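Local coordinates for protein phycocyanobilin lyase subunit alpha (Nostoc sp. PCC 7120, PDB 5N3U) that associates with its partner CpcF to form a lyase and is probably required for attaching the chromophore to the CpcA subunit of phycocyanin, at residues K88-L93 with D117-P122; I56-D61 with R75-A80; E20-N25 with A38-K43. All coordinates share one frame; numbering follows the deposited sequence.

Contact 1 of 3, residues K88-L93 with D117-P122; sequences KAVPGL and DKTAAP
Val-90 and Asp-117 mark the closest approach of the two backbones, with CA atoms 7.3 Å apart, where residues 88-93 lead into helix 90-96 and residues 117-122 lead into helix 121-126. Val-90 carries the whole of its side of the contact, and its two methyls divide the work. Val-90 CG2 lies against the carboxylate of Asp-117, 3.4 Å from OD2, and also reaches its CB. Val-90 CG1, placed anti to the backbone N (chi1 166°), extends instead to Thr-119, where it comes within 3.2 Å of OG1. The meeting is apolar on one side and polar on the other, and no hydrogen bond crosses it. The polar wall is organised by an Asx turn: Asp-117 OD1 accepts the amide of Thr-119 N at 2.9 Å in a nearly straight bond (168°), met on the anti side and 31° out of the carboxylate plane. A weak bond from Thr-119 OG1 to the same OD1 adds a second tie, which leaves OD2 as the oxygen turned to the valine. Were Asp-117 replaced by an alanine, the Thr-119 amide would be likely to lose its acceptor, and the Val-90 methyls the carboxylate they lie against. Around this junction, which by sequence lies among HEAT repeats, Arg-87 packs on Asp-117, Ile-94 of helix 90-96 touches Thr-119 and Ala-120, and helix 102-115 meets both segments, Leu-112 contacting Leu-93 as well as Ala-120.

Contact 2 of 3, residues I56-D61 with R75-A80; sequences IAALED and RNAARA
The shortest polar bond in these segments links Arg-79 NH1 to Asn-76 OD1 at 2.8 Å, within helix 72-83. It is bent at the hydrogen (134°), yet it meets the oxygen nearly along the C=O axis and lies close to the guanidinium plane. Arg-75 CB sits over one face of that guanidinium toward its rim, so the group is bounded both in its plane and above it. The other end of the Asn-76 amide is engaged too, ND2 bonding to Tyr-35 O. No hydrogen bond crosses between the segments, and the side chains that meet are apolar. Ala-58 and Ala-77 bring their CA atoms to 6.2 Å and their CB methyls to 3.9 Å, a separation that such small side chains permit. Leu-59 adds the larger group: its CG stands anti to the carbonyl carbon (chi1 -58°), and CD2 reaches over to the neighbouring helix, 3.6 Å from the backbone N of Ala-78 and 3.9 Å from Ala-78 CB. Leu-59 CD2 also lies 4.1 Å from Ala-77 CB, so it rests across two successive alanines. Ala-58 to Asp-61 form a type I beta turn, and the carbonyl oxygen of Asp-61 receives Arg-74 NE. Arg-75 forms salt bridges with Asp-101 and with Asp-96 of the beta subunit. Packing of helix 49-58 against the next helix, 72-83, is consistent with the alpha-solenoid of HEAT-like repeats indicated by sequence.

Contact 3 of 3, residues E20-N25 with A38-K43; sequences ELAIAN and AWWLGK
The indole of Trp-40 receives the methyl of Ala-22 at an oblique angle, with CB 3.6 Å from CE3 and slightly farther from CZ3, so the six-membered ring does the touching. The same indole stacks with the ring of Tyr-44, whereas the neighbouring Trp-39 is turned elsewhere: Lys-43 CB lies over one of its faces toward the rim, Tyr-36 meets it with planes at about 50°, and Thr-104 of the beta subunit packs on it. Leu-41 completes the seat for Ala-22. With chi1 at -72° Leu-41 CG lies beside its own backbone N, and the branch ending in CD2 comes to 3.6 Å from Ala-22 CB; one methyl is thus shared by an aromatic and an aliphatic side chain. Ile-23 touches more loosely, its CG1 4.3 Å from Leu-41 CD2, and packs also on Ala-51 and Ala-54 of helix 49-58. No hydrogen bond joins the two segments. Lys-43 forms a salt bridge with Glu-7 of a second copy of this protein. The segment axes approach to 9.3 Å and their directions differ by 144°, a roughly antiparallel helix pair as in HEAT-type alpha-solenoids; by sequence the HEAT-like range includes residues 38-43.

From the N terminus the contacts follow in series, none nesting within or crossing another. Contact 3 closes first, bringing helices 19-25 and 31-43 together with 12 residues between its segments, seven of them helical. Contact 2 then closes a loop of 13 residues between helices 49-58 and 72-83, and contact 1 spans 23 residues, mostly helix 102-115. Neighbours in this series touch. Ala-38 and Gly-42 of contact 3 pack on Ala-80 of contact 2, while Ile-56 and Leu-59 of contact 2 reach Ala-89 and Gly-92 of contact 1. Contacts 1 and 3 stay apart, their nearest atoms about 11 Å from each other, so contact 2 links the N-terminal helices to those farther along.

Contact 1 of 3, residues K88-L93 with D117-P122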
loop_
_atom_site.group_PDB
_atom_site.type_symbol
_atom_site.label_atom_id
_atom_site.label_comp_id
_atom_site.label_asym_id
_atom_site.label_seq_id
_atom_site.Cartn_x
_atom_site.Cartn_y
_atom_site.Cartn_z
ATOM N N LYS A 88 2.204 1.737 32.151
ATOM C CA LYS A 88 2.128 0.477 32.872
ATOM C C LYS A 88 3.029 -0.592 32.356
ATOM O O LYS A 88 3.412 -1.529 33.082
ATOM C CB LYS A 88 0.693 -0.073 32.713
ATOM C CG LYS A 88 0.416 -1.251 33.589
ATOM C CD LYS A 88 -1.066 -1.656 33.639
ATOM C CE LYS A 88 -1.045 -2.904 34.528
ATOM N NZ LYS A 88 -2.330 -3.619 34.650
ATOM N N ALA A 89 3.316 -0.515 31.030
ATOM C CA ALA A 89 4.233 -1.483 30.408
ATOM C C ALA A 89 5.700 -1.387 30.755
ATOM O O ALA A 89 6.516 -2.296 30.374
ATOM C CB ALA A 89 4.056 -1.368 28.892
ATOM N N VAL A 90 6.104 -0.272 31.383
ATOM C CA VAL A 90 7.498 0.059 31.501
ATOM C C VAL A 90 8.271 -0.983 32.241
ATOM O O VAL A 90 9.297 -1.435 31.758
ATOM C CB VAL A 90 7.703 1.492 31.978
ATOM C CG1 VAL A 90 9.122 1.790 32.450
ATOM C CG2 VAL A 90 7.352 2.456 30.869
ATOM N N PRO A 91 7.780 -1.465 33.411
ATOM C CA PRO A 91 8.553 -2.444 34.116
ATOM C C PRO A 91 8.788 -3.769 33.359
ATOM O O PRO A 91 9.920 -4.291 33.376
ATOM C CB PRO A 91 7.757 -2.638 35.421
ATOM C CG PRO A 91 7.095 -1.349 35.598
ATOM C CD PRO A 91 6.700 -0.927 34.236
ATOM N N GLY A 92 7.767 -4.271 32.715
ATOM C CA GLY A 92 7.914 -5.462 31.894
ATOM C C GLY A 92 8.865 -5.255 30.730
ATOM O O GLY A 92 9.659 -6.135 30.400
ATOM N N LEU A 93 8.809 -4.070 30.113
ATOM C CA LEU A 93 9.737 -3.746 29.032
ATOM C C LEU A 93 11.140 -3.657 29.547
ATOM O O LEU A 93 12.089 -4.145 28.916
ATOM C CB LEU A 93 9.335 -2.464 28.270
ATOM C CG LEU A 93 8.082 -2.593 27.471
ATOM C CD1 LEU A 93 7.579 -1.212 27.097
ATOM C CD2 LEU A 93 8.239 -3.586 26.274
ATOM N N ASP A 117 9.754 7.107 29.331
ATOM C CA ASP A 117 9.773 6.966 30.809
ATOM C C ASP A 117 11.207 6.815 31.349
ATOM O O ASP A 117 11.947 5.871 31.050
ATOM C CB ASP A 117 8.971 5.739 31.182
ATOM C CG ASP A 117 8.622 5.670 32.643
ATOM O OD1 ASP A 117 9.441 6.096 33.460
ATOM O OD2 ASP A 117 7.549 5.112 32.962
ATOM N N LYS A 118 11.573 7.740 32.218
ATOM C CA LYS A 118 12.913 7.817 32.719
ATOM C C LYS A 118 13.278 6.664 33.652
ATOM O O LYS A 118 14.464 6.463 33.930
ATOM C CB LYS A 118 13.116 9.124 33.483
ATOM C CG LYS A 118 14.562 9.561 33.436
ATOM C CD LYS A 118 14.723 10.916 34.121
ATOM C CE LYS A 118 16.090 11.074 34.795
ATOM N NZ LYS A 118 16.568 12.482 34.620
ATOM N N THR A 119 12.296 5.896 34.092
ATOM C CA THR A 119 12.604 4.741 34.956
ATOM C C THR A 119 13.396 3.603 34.274
ATOM O O THR A 119 14.089 2.831 34.910
ATOM C CB THR A 119 11.355 4.231 35.606
ATOM O OG1 THR A 119 10.491 3.663 34.661
ATOM C CG2 THR A 119 10.618 5.394 36.237
ATOM N N ALA A 120 13.433 3.653 32.938
ATOM C CA ALA A 120 14.294 2.725 32.172
ATOM C C ALA A 120 15.783 3.065 32.103
ATOM O O ALA A 120 16.529 2.304 31.591
ATOM C CB ALA A 120 13.742 2.617 30.807
ATOM N N ALA A 121 16.213 4.203 32.584
ATOM C CA ALA A 121 17.610 4.626 32.400
ATOM C C ALA A 121 18.705 3.654 32.920
ATOM O O ALA A 121 19.649 3.301 32.210
ATOM C CB ALA A 121 17.787 6.018 32.946
ATOM N N PRO A 122 18.582 3.172 34.142
ATOM C CA PRO A 122 19.619 2.276 34.583
ATOM C C PRO A 122 19.727 1.005 33.722
ATOM O O PRO A 122 20.817 0.521 33.443
ATOM C CB PRO A 122 19.156 1.887 36.029
ATOM C CG PRO A 122 18.254 3.050 36.432
ATOM C CD PRO A 122 17.570 3.483 35.197
#

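Contact 2 of 3, residues I56-D61 with R75-A80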
loop_
_atom_site.group_PDB
_atom_site.type_symbol
_atom_site.label_atom_id
_atom_site.label_comp_id
_atom_site.label_asym_id
_atom_site.label_seq_id
_atom_site.Cartn_x
_atom_site.Cartn_y
_atom_site.Cartn_z
ATOM N N ILE A 56 1.393 -7.277 28.099
ATOM C CA ILE A 56 2.333 -7.406 29.172
ATOM C C ILE A 56 2.532 -8.821 29.556
ATOM O O ILE A 56 3.667 -9.250 29.723
ATOM C CB ILE A 56 1.933 -6.527 30.374
ATOM C CG1 ILE A 56 2.072 -5.074 29.956
ATOM C CG2 ILE A 56 2.767 -6.914 31.650
ATOM C CD1 ILE A 56 1.466 -4.012 30.862
ATOM N N ALA A 57 1.450 -9.591 29.677
ATOM C CA ALA A 57 1.592 -10.993 30.013
ATOM C C ALA A 57 2.402 -11.763 28.943
ATOM O O ALA A 57 3.227 -12.607 29.226
ATOM C CB ALA A 57 0.212 -11.597 30.184
ATOM N N ALA A 58 2.193 -11.403 27.686
ATOM C CA ALA A 58 2.901 -12.060 26.575
ATOM C C ALA A 58 4.377 -11.740 26.556
ATOM O O ALA A 58 5.157 -12.486 25.958
ATOM C CB ALA A 58 2.226 -11.619 25.311
ATOM N N LEU A 59 4.809 -10.699 27.294
ATOM C CA LEU A 59 6.247 -10.515 27.527
ATOM C C LEU A 59 6.935 -11.674 28.290
ATOM O O LEU A 59 8.132 -11.839 28.212
ATOM C CB LEU A 59 6.553 -9.206 28.187
ATOM C CG LEU A 59 6.133 -7.909 27.557
ATOM C CD1 LEU A 59 6.502 -6.733 28.408
ATOM C CD2 LEU A 59 6.815 -7.761 26.214
ATOM N N GLU A 60 6.162 -12.521 28.957
ATOM C CA GLU A 60 6.700 -13.690 29.616
ATOM C C GLU A 60 6.364 -14.997 28.878
ATOM O O GLU A 60 6.612 -16.062 29.423
ATOM C CB GLU A 60 6.128 -13.755 31.041
ATOM C CG GLU A 60 6.705 -12.593 31.838
ATOM C CD GLU A 60 5.980 -12.295 33.160
ATOM O OE1 GLU A 60 6.484 -11.394 33.858
ATOM O OE2 GLU A 60 4.934 -12.911 33.500
ATOM N N ASP A 61 5.898 -14.922 27.620
ATOM C CA ASP A 61 5.644 -16.126 26.841
ATOM C C ASP A 61 6.783 -17.093 26.825
ATOM O O ASP A 61 7.968 -16.753 26.570
ATOM C CB ASP A 61 5.296 -15.782 25.388
ATOM C CG ASP A 61 4.897 -17.010 24.580
ATOM O OD1 ASP A 61 3.888 -17.688 24.999
ATOM O OD2 ASP A 61 5.593 -17.340 23.583
ATOM N N ARG A 75 8.797 -10.612 21.139
ATOM C CA ARG A 75 9.191 -9.533 20.251
ATOM C C ARG A 75 8.020 -8.701 19.774
ATOM O O ARG A 75 8.018 -7.509 19.849
ATOM C CB ARG A 75 9.932 -10.124 19.028
ATOM C CG ARG A 75 11.173 -10.889 19.345
ATOM C CD ARG A 75 11.627 -11.661 18.082
ATOM N NE ARG A 75 12.844 -12.450 18.362
ATOM C CZ ARG A 75 13.448 -13.219 17.457
ATOM N NH1 ARG A 75 12.949 -13.291 16.245
ATOM N NH2 ARG A 75 14.558 -13.911 17.749
ATOM N N ASN A 76 6.981 -9.325 19.279
ATOM C CA ASN A 76 5.848 -8.614 18.774
ATOM C C ASN A 76 5.033 -7.901 19.848
ATOM O O ASN A 76 4.565 -6.815 19.632
ATOM C CB ASN A 76 4.893 -9.594 18.042
ATOM C CG ASN A 76 5.227 -9.704 16.583
ATOM O OD1 ASN A 76 6.316 -9.221 16.127
ATOM N ND2 ASN A 76 4.324 -10.287 15.838
ATOM N N ALA A 77 4.981 -8.502 21.007
ATOM C CA ALA A 77 4.320 -7.855 22.181
ATOM C C ALA A 77 5.062 -6.645 22.638
ATOM O O ALA A 77 4.453 -5.594 22.915
ATOM C CB ALA A 77 4.146 -8.853 23.328
ATOM N N ALA A 78 6.365 -6.771 22.769
ATOM C CA ALA A 78 7.182 -5.632 23.084
ATOM C C ALA A 78 7.020 -4.458 22.112
ATOM O O ALA A 78 6.873 -3.336 22.526
ATOM C CB ALA A 78 8.630 -6.039 23.211
ATOM N N ARG A 79 7.017 -4.748 20.828
ATOM C CA ARG A 79 6.881 -3.727 19.768
ATOM C C ARG A 79 5.506 -3.090 19.857
ATOM O O ARG A 79 5.366 -1.876 19.849
ATOM C CB ARG A 79 6.992 -4.350 18.389
ATOM C CG ARG A 79 8.301 -4.929 17.981
ATOM C CD ARG A 79 8.334 -5.711 16.606
ATOM N NE ARG A 79 9.673 -6.336 16.431
ATOM C CZ ARG A 79 9.951 -7.593 16.097
ATOM N NH1 ARG A 79 8.997 -8.490 15.817
ATOM N NH2 ARG A 79 11.227 -7.960 15.969
ATOM N N ALA A 80 4.472 -3.905 20.032
ATOM C CA ALA A 80 3.118 -3.394 20.170
ATOM C C ALA A 80 2.958 -2.423 21.348
ATOM O O ALA A 80 2.340 -1.321 21.177
ATOM C CB ALA A 80 2.134 -4.552 20.316
#

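Contact 3 of 3, residues E20-N25 with A38-K43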
loop_
_atom_site.group_PDB
_atom_site.type_symbol
_atom_site.label_atom_id
_atom_site.label_comp_id
_atom_site.label_asym_id
_atom_site.label_seq_id
_atom_site.Cartn_x
_atom_site.Cartn_y
_atom_site.Cartn_z
ATOM N N GLU A 20 -11.430 -7.297 20.858
ATOM C CA GLU A 20 -11.776 -8.365 21.795
ATOM C C GLU A 20 -11.246 -9.638 21.262
ATOM O O GLU A 20 -10.693 -10.473 21.987
ATOM C CB GLU A 20 -13.330 -8.466 22.051
ATOM C CG GLU A 20 -14.022 -7.080 22.131
ATOM C CD GLU A 20 -14.096 -6.341 20.765
ATOM O OE1 GLU A 20 -14.544 -6.960 19.779
ATOM O OE2 GLU A 20 -13.711 -5.165 20.645
ATOM N N LEU A 21 -11.392 -9.818 19.961
ATOM C CA LEU A 21 -10.951 -11.087 19.379
ATOM C C LEU A 21 -9.421 -11.185 19.312
ATOM O O LEU A 21 -8.843 -12.213 19.616
ATOM C CB LEU A 21 -11.554 -11.220 18.000
ATOM C CG LEU A 21 -11.537 -12.576 17.346
ATOM C CD1 LEU A 21 -11.823 -13.757 18.269
ATOM C CD2 LEU A 21 -12.533 -12.444 16.189
ATOM N N ALA A 22 -8.793 -10.065 19.003
ATOM C CA ALA A 22 -7.309 -10.031 19.038
ATOM C C ALA A 22 -6.818 -10.336 20.419
ATOM O O ALA A 22 -5.914 -11.101 20.596
ATOM C CB ALA A 22 -6.832 -8.635 18.685
ATOM N N ILE A 23 -7.442 -9.717 21.412
ATOM C CA ILE A 23 -7.023 -9.977 22.792
ATOM C C ILE A 23 -7.191 -11.388 23.130
ATOM O O ILE A 23 -6.237 -11.984 23.642
ATOM C CB ILE A 23 -7.716 -9.104 23.825
ATOM C CG1 ILE A 23 -7.296 -7.643 23.643
ATOM C CG2 ILE A 23 -7.308 -9.527 25.217
ATOM C CD1 ILE A 23 -8.258 -6.638 24.189
ATOM N N ALA A 24 -8.358 -11.981 22.802
ATOM C CA ALA A 24 -8.511 -13.448 23.057
ATOM C C ALA A 24 -7.486 -14.338 22.365
ATOM O O ALA A 24 -6.892 -15.300 22.931
ATOM C CB ALA A 24 -9.904 -13.874 22.639
ATOM N N ASN A 25 -7.277 -14.031 21.095
ATOM C CA ASN A 25 -6.323 -14.772 20.311
ATOM C C ASN A 25 -4.906 -14.747 20.881
ATOM O O ASN A 25 -4.122 -15.630 20.567
ATOM C CB ASN A 25 -6.323 -14.255 18.871
ATOM C CG ASN A 25 -7.572 -14.684 18.060
ATOM O OD1 ASN A 25 -8.264 -15.622 18.406
ATOM N ND2 ASN A 25 -7.805 -14.021 16.981
ATOM N N ALA A 38 -0.905 -9.984 18.371
ATOM C CA ALA A 38 -0.015 -8.993 18.937
ATOM C C ALA A 38 0.430 -7.937 17.949
ATOM O O ALA A 38 0.347 -6.748 18.295
ATOM C CB ALA A 38 1.215 -9.646 19.518
ATOM N N TRP A 39 0.828 -8.306 16.708
ATOM C CA TRP A 39 1.069 -7.280 15.689
ATOM C C TRP A 39 -0.160 -6.424 15.420
ATOM O O TRP A 39 -0.095 -5.209 15.361
ATOM C CB TRP A 39 1.561 -7.998 14.358
ATOM C CG TRP A 39 1.629 -7.078 13.228
ATOM C CD1 TRP A 39 2.677 -6.316 12.866
ATOM C CD2 TRP A 39 0.620 -6.829 12.287
ATOM N NE1 TRP A 39 2.348 -5.532 11.844
ATOM C CE2 TRP A 39 1.103 -5.814 11.436
ATOM C CE3 TRP A 39 -0.665 -7.308 12.117
ATOM C CZ2 TRP A 39 0.372 -5.307 10.371
ATOM C CZ3 TRP A 39 -1.426 -6.796 11.046
ATOM C CH2 TRP A 39 -0.901 -5.784 10.204
ATOM N N TRP A 40 -1.342 -7.066 15.295
ATOM C CA TRP A 40 -2.551 -6.342 14.991
ATOM C C TRP A 40 -2.892 -5.301 16.045
ATOM O O TRP A 40 -3.317 -4.168 15.733
ATOM C CB TRP A 40 -3.687 -7.315 14.802
ATOM C CG TRP A 40 -4.946 -6.782 14.241
ATOM C CD1 TRP A 40 -5.381 -6.828 12.953
ATOM C CD2 TRP A 40 -6.035 -6.240 15.000
ATOM N NE1 TRP A 40 -6.652 -6.265 12.841
ATOM C CE2 TRP A 40 -7.056 -5.879 14.090
ATOM C CE3 TRP A 40 -6.213 -5.968 16.349
ATOM C CZ2 TRP A 40 -8.268 -5.301 14.504
ATOM C CZ3 TRP A 40 -7.429 -5.356 16.765
ATOM C CH2 TRP A 40 -8.437 -5.052 15.830
ATOM N N LEU A 41 -2.719 -5.666 17.292
ATOM C CA LEU A 41 -3.064 -4.728 18.392
ATOM C C LEU A 41 -2.206 -3.471 18.345
ATOM O O LEU A 41 -2.698 -2.406 18.569
ATOM C CB LEU A 41 -2.905 -5.432 19.718
ATOM C CG LEU A 41 -3.964 -6.498 20.057
ATOM C CD1 LEU A 41 -3.555 -7.318 21.239
ATOM C CD2 LEU A 41 -5.284 -5.810 20.283
ATOM N N GLY A 42 -0.950 -3.612 17.942
ATOM C CA GLY A 42 -0.047 -2.433 17.775
ATOM C C GLY A 42 -0.319 -1.685 16.550
ATOM O O GLY A 42 -0.353 -0.446 16.581
ATOM N N LYS A 43 -0.586 -2.386 15.460
ATOM C CA LYS A 43 -0.848 -1.724 14.218
ATOM C C LYS A 43 -2.093 -0.845 14.311
ATOM O O LYS A 43 -2.120 0.268 13.820
ATOM C CB LYS A 43 -1.030 -2.808 13.183
ATOM C CG LYS A 43 -1.540 -2.338 11.810
ATOM C CD LYS A 43 -0.639 -1.339 11.147
ATOM C CE LYS A 43 -1.256 -1.151 9.762
ATOM N NZ LYS A 43 -0.344 -0.392 8.923
#